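Local coordinates for Lmo2125 protein (Listeria monocytogenes serovar 1/2a, PDB 5TU0), which binds maltose and probably serves as the lipoprotein receptor that delivers the sugar to a membrane transporter, at residues K159-Y164 with K218-F223; A256-L261 with Y267-G272. The protein carries 2 engineered substitutions. All blocks are in the same frame, centred on the assembly; numbering follows the deposited sequence.

Overall arrangement
Both interactions lie in the same lobe of the solute-binding fold, their centres about 17 Å apart. Interaction 1 is the thinner and more exposed: it sets the turn leading into helix 163-172 against helix 217-229, with a lysine as its main link and, at its far end, a tyrosine with one face against the sugar. Interaction 2 is fully buried and almost wholly apolar, joining two arms of the loop between strands 253-256 and 272-278. Helix 163-172 and the turn before it connect them. Trp160 NE1 lies 2.9 Å from Tyr267 OH, a probable hydrogen bond, and Phe270 packs against Phe163 and Tyr164, the latter a residue of the maltose pocket.

Interaction 1: K159-Y164 with K218-F223; sequences KWTDFY and KSADDF. With GLC (alpha-D-glucopyranose), chain B.
The capped N-terminus of helix 163-172, part of the maltose site of this solute-binding protein, rests its preceding turn on helix 217-229 through Lys159, Thr161, Ala220 and Asp221. A type I beta turn from Lys159 to Asp162, closed by the Asp162 N to Lys159 O bond, brings the chain to the helix start. Lys159 spans the gap: with CG anti to the backbone N (chi1 -165°) and the rest of the chain extended, its methylenes run past the other helix. Lys159 CG lies 4.2 Å from Ala220 CB, and Lys159 CE passes at the same distance from Asp221 CB, the lysine and aspartate side chains crossing at about a right angle. Alanine suits this place because its small methyl admits the lysine chain, and Thr161 OG1 also borders the Ala220 methyl while bonding to Asn217. The ammonium group forms a salt bridge within its own turn, where Lys159 NZ meets the anti lone pair of Asp162 OD2 at 2.9 Å. Asp221 OD1 is 5.2 Å from Lys159 NZ, too far for a bond, though its charge may still favour the ammonium. Asp162 does double duty as N-cap: its OD1 accepts from Tyr164 N at 2.9 Å, 24° out of the carboxylate plane. Aspartate fits because one oxygen can cap the helix while the other takes the lysine. Next to it, Tyr164 offers its flat ring to maltose, one face lying against a glucose unit; the ring oxygen GLC O5 sits 3.9 Å above the plane, offset toward the rim, and GLC C4 is 3.9 Å from Tyr164 CD1.

Interaction 2: A256-L261 with Y267-G272; sequences AKIPTL and YSPFAG
Ile258 and Leu261 close on Tyr267, joining two arms of the irregular loop that links strands 253-256 and 272-278. No direct hydrogen bond crosses between the arms, and the fit depends on side-chain shape. Ile258 carries most of it because its beta-branch offers two separate branches. Ile258 CG2, anti to the backbone N, meets Tyr267 CB at 3.7 Å. CG1 stands beside the backbone N instead (chi1 -55°), and the extended chain beyond it carries Ile258 CD1 to 3.7 Å from Tyr267 CD1. Ile258 CD1 also reaches Pro269 CG at 4.3 Å, a looser contact with a rigid ring. Leu261 comes in near the ring's CD2: its own CD2 lies 3.9 Å from Tyr267 CD2, while Leu261 CD1 comes near the tyrosine backbone. Both aliphatic chains meet the ring obliquely. Tyrosine serves here in two ways, its CB and ring carbons giving the aliphatic chains a broad apolar surface while the hydroxyl, farther out, hydrogen-bonds to Phe165 O. The backbones are bridged by a water 2.8 Å from Ile258 O, to which it can donate, and 2.8 Å from Tyr267 N, from which it accepts. Lys257 folds back over its own arm, its bent chain bringing Lys257 NZ to Ile258 O at 3.0 Å, with the donor tilted 27° from the carbonyl plane; Lys257 NZ also forms a salt bridge with Glu266. Around this buried pairing, Phe132 of helix 132-138 packs on Ile258 and Leu261, Leu169 of helix 163-172 touches Leu261 and Tyr267, and Gln335 of helix 327-336 borders Pro269, which lies just ahead of strand 272-278.

Interaction 1: K159-Y164 with K218-F223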
ATOM      1  N   LYS A 159       5.449   9.012 -10.030  1.00 23.12           N
ATOM      2  CA  LYS A 159       4.260   9.861  -9.961  1.00 23.29           C
ATOM      3  C   LYS A 159       4.266  10.705  -8.679  1.00 22.64           C
ATOM      4  O   LYS A 159       3.365  10.591  -7.812  1.00 21.28           O
ATOM      5  CB  LYS A 159       3.005   8.986 -10.039  1.00 24.26           C
ATOM      6  CG  LYS A 159       1.723   9.745 -10.333  1.00 25.52           C
ATOM      7  CD  LYS A 159       0.489   8.902 -10.035  1.00 26.97           C
ATOM      8  CE  LYS A 159      -0.785   9.702 -10.245  1.00 28.72           C
ATOM      9  NZ  LYS A 159      -1.978   8.990  -9.708  1.00 30.17           N
ATOM     10  N   TRP A 160       5.251  11.585  -8.567  1.00 22.12           N
ATOM     11  CA  TRP A 160       5.393  12.356  -7.352  1.00 22.72           C
ATOM     12  C   TRP A 160       4.338  13.441  -7.069  1.00 22.93           C
ATOM     13  O   TRP A 160       4.333  13.991  -5.969  1.00 22.64           O
ATOM     14  CB  TRP A 160       6.825  12.875  -7.159  1.00 22.64           C
ATOM     15  CG  TRP A 160       7.828  11.797  -6.762  1.00 22.94           C
ATOM     16  CD1 TRP A 160       7.574  10.612  -6.109  1.00 23.27           C
ATOM     17  CD2 TRP A 160       9.252  11.895  -6.850  1.00 23.31           C
ATOM     18  NE1 TRP A 160       8.744   9.945  -5.855  1.00 22.67           N
ATOM     19  CE2 TRP A 160       9.791  10.713  -6.295  1.00 23.64           C
ATOM     20  CE3 TRP A 160      10.122  12.853  -7.373  1.00 23.91           C
ATOM     21  CZ2 TRP A 160      11.167  10.467  -6.257  1.00 23.72           C
ATOM     22  CZ3 TRP A 160      11.478  12.606  -7.344  1.00 23.88           C
ATOM     23  CH2 TRP A 160      11.990  11.424  -6.785  1.00 23.86           C
ATOM     24  N   THR A 161       3.432  13.710  -8.011  1.00 22.99           N
ATOM     25  CA  THR A 161       2.319  14.628  -7.734  1.00 23.27           C
ATOM     26  C   THR A 161       1.306  13.936  -6.815  1.00 23.22           C
ATOM     27  O   THR A 161       0.486  14.595  -6.185  1.00 23.10           O
ATOM     28  CB  THR A 161       1.577  15.092  -8.997  1.00 24.49           C
ATOM     29  OG1 THR A 161       1.212  13.957  -9.795  1.00 24.92           O
ATOM     30  CG2 THR A 161       2.458  16.016  -9.815  1.00 24.87           C
ATOM     31  N   ASP A 162       1.356  12.603  -6.784  1.00 23.43           N
ATOM     32  CA  ASP A 162       0.464  11.789  -5.969  1.00 24.01           C
ATOM     33  C   ASP A 162       1.164  11.536  -4.622  1.00 22.81           C
ATOM     34  O   ASP A 162       2.210  10.873  -4.559  1.00 21.41           O
ATOM     35  CB  ASP A 162       0.164  10.479  -6.717  1.00 25.19           C
ATOM     36  CG  ASP A 162      -0.918   9.631  -6.053  1.00 27.17           C
ATOM     37  OD1 ASP A 162      -1.019   9.613  -4.814  1.00 26.23           O
ATOM     38  OD2 ASP A 162      -1.636   8.926  -6.796  1.00 29.70           O
ATOM     39  N   PHE A 163       0.594  12.072  -3.545  1.00 22.31           N
ATOM     40  CA  PHE A 163       1.179  11.908  -2.221  1.00 22.10           C
ATOM     41  C   PHE A 163       1.373  10.453  -1.826  1.00 21.42           C
ATOM     42  O   PHE A 163       2.290  10.141  -1.085  1.00 20.78           O
ATOM     43  CB  PHE A 163       0.336  12.630  -1.180  1.00 22.86           C
ATOM     44  CG  PHE A 163       0.890  12.555   0.197  1.00 23.05           C
ATOM     45  CD1 PHE A 163       2.096  13.164   0.502  1.00 23.81           C
ATOM     46  CD2 PHE A 163       0.168  11.938   1.221  1.00 24.23           C
ATOM     47  CE1 PHE A 163       2.603  13.117   1.787  1.00 24.04           C
ATOM     48  CE2 PHE A 163       0.679  11.892   2.506  1.00 23.80           C
ATOM     49  CZ  PHE A 163       1.890  12.486   2.782  1.00 23.73           C
ATOM     50  N   TYR A 164       0.530   9.554  -2.318  1.00 21.83           N
ATOM     51  CA  TYR A 164       0.742   8.136  -2.015  1.00 23.25           C
ATOM     52  C   TYR A 164       2.135   7.662  -2.474  1.00 23.03           C
ATOM     53  O   TYR A 164       2.780   6.843  -1.812  1.00 23.24           O
ATOM     54  CB  TYR A 164      -0.367   7.266  -2.616  1.00 25.61           C
ATOM     55  CG  TYR A 164      -0.198   5.818  -2.265  1.00 28.06           C
ATOM     56  CD1 TYR A 164      -0.643   5.320  -1.045  1.00 29.69           C
ATOM     57  CD2 TYR A 164       0.448   4.953  -3.132  1.00 30.55           C
ATOM     58  CE1 TYR A 164      -0.462   3.984  -0.717  1.00 32.09           C
ATOM     59  CE2 TYR A 164       0.634   3.632  -2.815  1.00 31.60           C
ATOM     60  CZ  TYR A 164       0.176   3.154  -1.612  1.00 32.90           C
ATOM     61  OH  TYR A 164       0.379   1.832  -1.320  1.00 38.11           O
ATOM     62  N   LYS A 218      -3.669  14.472 -12.936  1.00 32.72           N
ATOM     63  CA  LYS A 218      -4.807  13.763 -13.528  1.00 34.75           C
ATOM     64  C   LYS A 218      -4.411  12.725 -14.595  1.00 34.17           C
ATOM     65  O   LYS A 218      -5.057  11.686 -14.718  1.00 33.27           O
ATOM     66  CB  LYS A 218      -5.800  14.771 -14.117  1.00 37.61           C
ATOM     67  CG  LYS A 218      -7.081  14.152 -14.658  1.00 40.48           C
ATOM     68  CD  LYS A 218      -8.065  15.203 -15.164  1.00 43.72           C
ATOM     69  CE  LYS A 218      -9.359  14.535 -15.621  1.00 46.52           C
ATOM     70  NZ  LYS A 218     -10.414  15.497 -16.042  1.00 49.39           N
ATOM     71  N   SER A 219      -3.345  13.000 -15.343  1.00 33.07           N
ATOM     72  CA  SER A 219      -2.919  12.124 -16.446  1.00 33.93           C
ATOM     73  C   SER A 219      -1.501  11.547 -16.313  1.00 33.13           C
ATOM     74  O   SER A 219      -1.058  10.802 -17.192  1.00 32.34           O
ATOM     75  CB  SER A 219      -2.990  12.917 -17.745  1.00 34.96           C
ATOM     76  OG  SER A 219      -2.107  14.016 -17.685  1.00 34.94           O
ATOM     77  N   ALA A 220      -0.799  11.879 -15.228  1.00 32.10           N
ATOM     78  CA  ALA A 220       0.587  11.415 -15.044  1.00 32.17           C
ATOM     79  C   ALA A 220       0.742   9.880 -15.000  1.00 32.75           C
ATOM     80  O   ALA A 220       1.717   9.347 -15.539  1.00 32.14           O
ATOM     81  CB  ALA A 220       1.199  12.045 -13.802  1.00 31.57           C
ATOM     82  N   ASP A 221      -0.189   9.164 -14.364  1.00 32.41           N
ATOM     83  CA  ASP A 221      -0.058   7.705 -14.331  1.00 33.62           C
ATOM     84  C   ASP A 221      -0.159   7.134 -15.749  1.00 34.73           C
ATOM     85  O   ASP A 221       0.619   6.243 -16.113  1.00 34.49           O
ATOM     86  CB  ASP A 221      -1.082   7.022 -13.424  1.00 35.24           C
ATOM     87  CG  ASP A 221      -0.764   5.542 -13.226  1.00 37.28           C
ATOM     88  OD1 ASP A 221       0.233   5.236 -12.529  1.00 40.24           O
ATOM     89  OD2 ASP A 221      -1.483   4.694 -13.787  1.00 37.25           O
ATOM     90  N   ASP A 222      -1.097   7.641 -16.555  1.00 36.22           N
ATOM     91  CA  ASP A 222      -1.236   7.169 -17.942  1.00 37.79           C
ATOM     92  C   ASP A 222       0.066   7.393 -18.711  1.00 37.20           C
ATOM     93  O   ASP A 222       0.518   6.521 -19.455  1.00 36.27           O
ATOM     94  CB  ASP A 222      -2.380   7.870 -18.691  1.00 40.26           C
ATOM     95  CG  ASP A 222      -3.774   7.337 -18.321  1.00 43.07           C
ATOM     96  OD1 ASP A 222      -3.909   6.385 -17.519  1.00 45.30           O
ATOM     97  OD2 ASP A 222      -4.755   7.886 -18.859  1.00 45.77           O
ATOM     98  N   PHE A 223       0.658   8.565 -18.515  1.00 35.30           N
ATOM     99  CA  PHE A 223       1.907   8.917 -19.168  1.00 34.43           C
ATOM    100  C   PHE A 223       3.014   7.960 -18.751  1.00 33.37           C
ATOM    101  O   PHE A 223       3.718   7.406 -19.579  1.00 33.95           O
ATOM    102  CB  PHE A 223       2.296  10.353 -18.790  1.00 34.58           C
ATOM    103  CG  PHE A 223       3.611  10.795 -19.354  1.00 34.02           C
ATOM    104  CD1 PHE A 223       3.686  11.323 -20.632  1.00 36.07           C
ATOM    105  CD2 PHE A 223       4.777  10.701 -18.598  1.00 33.29           C
ATOM    106  CE1 PHE A 223       4.907  11.736 -21.154  1.00 36.15           C
ATOM    107  CE2 PHE A 223       6.002  11.109 -19.119  1.00 33.42           C
ATOM    108  CZ  PHE A 223       6.063  11.622 -20.400  1.00 35.01           C
TER
HETATM  109  C1  GLC B   2      -3.242   1.595  -3.801  1.00 88.80           C
HETATM  110  C2  GLC B   2      -3.425   1.501  -2.284  1.00 87.08           C
HETATM  111  C3  GLC B   2      -4.429   2.530  -1.777  1.00 87.46           C
HETATM  112  C4  GLC B   2      -4.031   3.922  -2.262  1.00 87.07           C
HETATM  113  C5  GLC B   2      -3.920   3.927  -3.786  1.00 87.43           C
HETATM  114  C6  GLC B   2      -3.524   5.308  -4.306  1.00 85.53           C
HETATM  115  O2  GLC B   2      -3.861   0.186  -1.922  1.00 86.79           O
HETATM  116  O3  GLC B   2      -4.480   2.490  -0.346  1.00 85.71           O
HETATM  117  O4  GLC B   2      -4.982   4.901  -1.823  1.00 86.97           O
HETATM  118  O5  GLC B   2      -2.955   2.947  -4.197  1.00 87.29           O
HETATM  119  O6  GLC B   2      -3.085   5.228  -5.670  1.00 85.30           O

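Interaction 2: A256-L261 with Y267-G272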
ATOM      1  N   ALA A 256      13.040  -4.495  -8.188  1.00 32.94           N
ATOM      2  CA  ALA A 256      13.997  -4.286  -7.124  1.00 32.62           C
ATOM      3  C   ALA A 256      13.448  -3.381  -6.029  1.00 31.39           C
ATOM      4  O   ALA A 256      12.410  -2.703  -6.193  1.00 29.89           O
ATOM      5  CB  ALA A 256      15.269  -3.676  -7.700  1.00 33.83           C
ATOM      6  N   LYS A 257      14.139  -3.394  -4.893  1.00 30.65           N
ATOM      7  CA  LYS A 257      13.841  -2.448  -3.831  1.00 29.82           C
ATOM      8  C   LYS A 257      13.996  -1.050  -4.424  1.00 28.01           C
ATOM      9  O   LYS A 257      14.702  -0.866  -5.424  1.00 28.49           O
ATOM     10  CB  LYS A 257      14.826  -2.600  -2.662  1.00 31.24           C
ATOM     11  CG  LYS A 257      16.280  -2.324  -3.048  1.00 34.14           C
ATOM     12  CD  LYS A 257      17.252  -2.486  -1.887  1.00 35.70           C
ATOM     13  CE  LYS A 257      17.190  -1.323  -0.919  1.00 36.13           C
ATOM     14  NZ  LYS A 257      17.671  -0.044  -1.513  1.00 35.37           N
ATOM     15  N   ILE A 258      13.359  -0.073  -3.814  1.00 26.63           N
ATOM     16  CA  ILE A 258      13.493   1.309  -4.279  1.00 25.88           C
ATOM     17  C   ILE A 258      14.951   1.761  -3.994  1.00 26.02           C
ATOM     18  O   ILE A 258      15.522   1.444  -2.939  1.00 26.18           O
ATOM     19  CB  ILE A 258      12.465   2.247  -3.599  1.00 25.05           C
ATOM     20  CG1 ILE A 258      11.026   1.713  -3.815  1.00 24.80           C
ATOM     21  CG2 ILE A 258      12.631   3.671  -4.120  1.00 24.62           C
ATOM     22  CD1 ILE A 258       9.950   2.430  -3.025  1.00 24.45           C
ATOM     23  N   PRO A 259      15.586   2.448  -4.951  1.00 25.26           N
ATOM     24  CA  PRO A 259      16.960   2.837  -4.675  1.00 25.69           C
ATOM     25  C   PRO A 259      17.135   3.733  -3.441  1.00 24.74           C
ATOM     26  O   PRO A 259      16.236   4.484  -3.071  1.00 23.70           O
ATOM     27  CB  PRO A 259      17.384   3.570  -5.963  1.00 26.19           C
ATOM     28  CG  PRO A 259      16.481   3.026  -7.011  1.00 26.13           C
ATOM     29  CD  PRO A 259      15.183   2.780  -6.328  1.00 25.24           C
ATOM     30  N   THR A 260      18.310   3.633  -2.830  1.00 25.50           N
ATOM     31  CA  THR A 260      18.677   4.410  -1.637  1.00 25.33           C
ATOM     32  C   THR A 260      18.748   5.914  -1.934  1.00 25.05           C
ATOM     33  O   THR A 260      19.291   6.320  -2.948  1.00 25.18           O
ATOM     34  CB  THR A 260      20.031   3.891  -1.101  1.00 26.58           C
ATOM     35  OG1 THR A 260      19.901   2.488  -0.791  1.00 27.28           O
ATOM     36  CG2 THR A 260      20.496   4.678   0.145  1.00 26.46           C
ATOM     37  N   LEU A 261      18.181   6.727  -1.053  1.00 24.49           N
ATOM     38  CA  LEU A 261      18.174   8.180  -1.215  1.00 24.23           C
ATOM     39  C   LEU A 261      19.567   8.787  -1.027  1.00 24.76           C
ATOM     40  O   LEU A 261      20.468   8.136  -0.488  1.00 25.04           O
ATOM     41  CB  LEU A 261      17.184   8.814  -0.228  1.00 24.08           C
ATOM     42  CG  LEU A 261      15.701   8.442  -0.405  1.00 23.88           C
ATOM     43  CD1 LEU A 261      14.850   8.858   0.793  1.00 23.68           C
ATOM     44  CD2 LEU A 261      15.149   9.048  -1.698  1.00 23.80           C
ATOM     45  N   TYR A 267      14.082   4.815   1.035  1.00 25.90           N
ATOM     46  CA  TYR A 267      12.779   5.375   0.706  1.00 24.92           C
ATOM     47  C   TYR A 267      11.832   4.648   1.680  1.00 24.24           C
ATOM     48  O   TYR A 267      11.943   3.427   1.843  1.00 24.17           O
ATOM     49  CB  TYR A 267      12.450   5.042  -0.738  1.00 24.62           C
ATOM     50  CG  TYR A 267      11.445   5.922  -1.418  1.00 23.46           C
ATOM     51  CD1 TYR A 267      10.072   5.686  -1.298  1.00 22.81           C
ATOM     52  CD2 TYR A 267      11.860   6.958  -2.240  1.00 23.66           C
ATOM     53  CE1 TYR A 267       9.154   6.483  -1.964  1.00 22.20           C
ATOM     54  CE2 TYR A 267      10.946   7.743  -2.914  1.00 23.22           C
ATOM     55  CZ  TYR A 267       9.603   7.503  -2.779  1.00 22.72           C
ATOM     56  OH  TYR A 267       8.707   8.317  -3.446  1.00 23.11           O
ATOM     57  N   SER A 268      10.913   5.393   2.288  0.60 23.44           N
ATOM     58  CA  SER A 268      10.036   4.849   3.329  0.60 23.16           C
ATOM     59  C   SER A 268       8.561   4.970   2.973  0.60 22.81           C
ATOM     60  O   SER A 268       7.832   5.765   3.567  0.60 22.66           O
ATOM     61  CB  SER A 268      10.344   5.561   4.637  0.60 22.91           C
ATOM     62  OG  SER A 268      11.715   5.419   4.958  0.60 23.17           O
ATOM     63  N   PRO A 269       8.103   4.155   2.009  1.00 22.46           N
ATOM     64  CA  PRO A 269       6.731   4.253   1.536  1.00 22.27           C
ATOM     65  C   PRO A 269       5.711   3.725   2.535  1.00 21.94           C
ATOM     66  O   PRO A 269       6.109   3.184   3.550  1.00 23.06           O
ATOM     67  CB  PRO A 269       6.744   3.372   0.300  1.00 22.96           C
ATOM     68  CG  PRO A 269       7.717   2.298   0.641  1.00 23.36           C
ATOM     69  CD  PRO A 269       8.791   2.989   1.427  1.00 23.38           C
ATOM     70  N   PHE A 270       4.424   3.921   2.260  1.00 21.78           N
ATOM     71  CA  PHE A 270       3.376   3.358   3.119  1.00 22.23           C
ATOM     72  C   PHE A 270       3.410   1.823   3.042  1.00 22.85           C
ATOM     73  O   PHE A 270       3.600   1.254   1.967  1.00 23.63           O
ATOM     74  CB  PHE A 270       1.976   3.836   2.719  1.00 22.05           C
ATOM     75  CG  PHE A 270       1.713   5.289   3.015  1.00 22.12           C
ATOM     76  CD1 PHE A 270       1.796   5.775   4.309  1.00 22.05           C
ATOM     77  CD2 PHE A 270       1.362   6.167   1.997  1.00 22.31           C
ATOM     78  CE1 PHE A 270       1.552   7.110   4.587  1.00 22.28           C
ATOM     79  CE2 PHE A 270       1.119   7.509   2.272  1.00 22.56           C
ATOM     80  CZ  PHE A 270       1.206   7.974   3.568  1.00 21.96           C
ATOM     81  N   ALA A 271       3.236   1.178   4.191  1.00 23.47           N
ATOM     82  CA  ALA A 271       3.169  -0.285   4.283  1.00 24.46           C
ATOM     83  C   ALA A 271       1.698  -0.660   4.100  1.00 25.89           C
ATOM     84  O   ALA A 271       0.905  -0.504   5.030  1.00 28.41           O
ATOM     85  CB  ALA A 271       3.666  -0.751   5.644  1.00 25.55           C
ATOM     86  N   GLY A 272       1.337  -1.154   2.920  1.00 25.52           N
ATOM     87  CA  GLY A 272      -0.043  -1.504   2.613  1.00 24.66           C
ATOM     88  C   GLY A 272      -0.280  -2.994   2.741  1.00 24.98           C
ATOM     89  O   GLY A 272       0.599  -3.762   3.186  1.00 24.17           O
TER
HETATM   90  O   HOH W   1      14.885   2.543  -0.428  1.00 36.41           O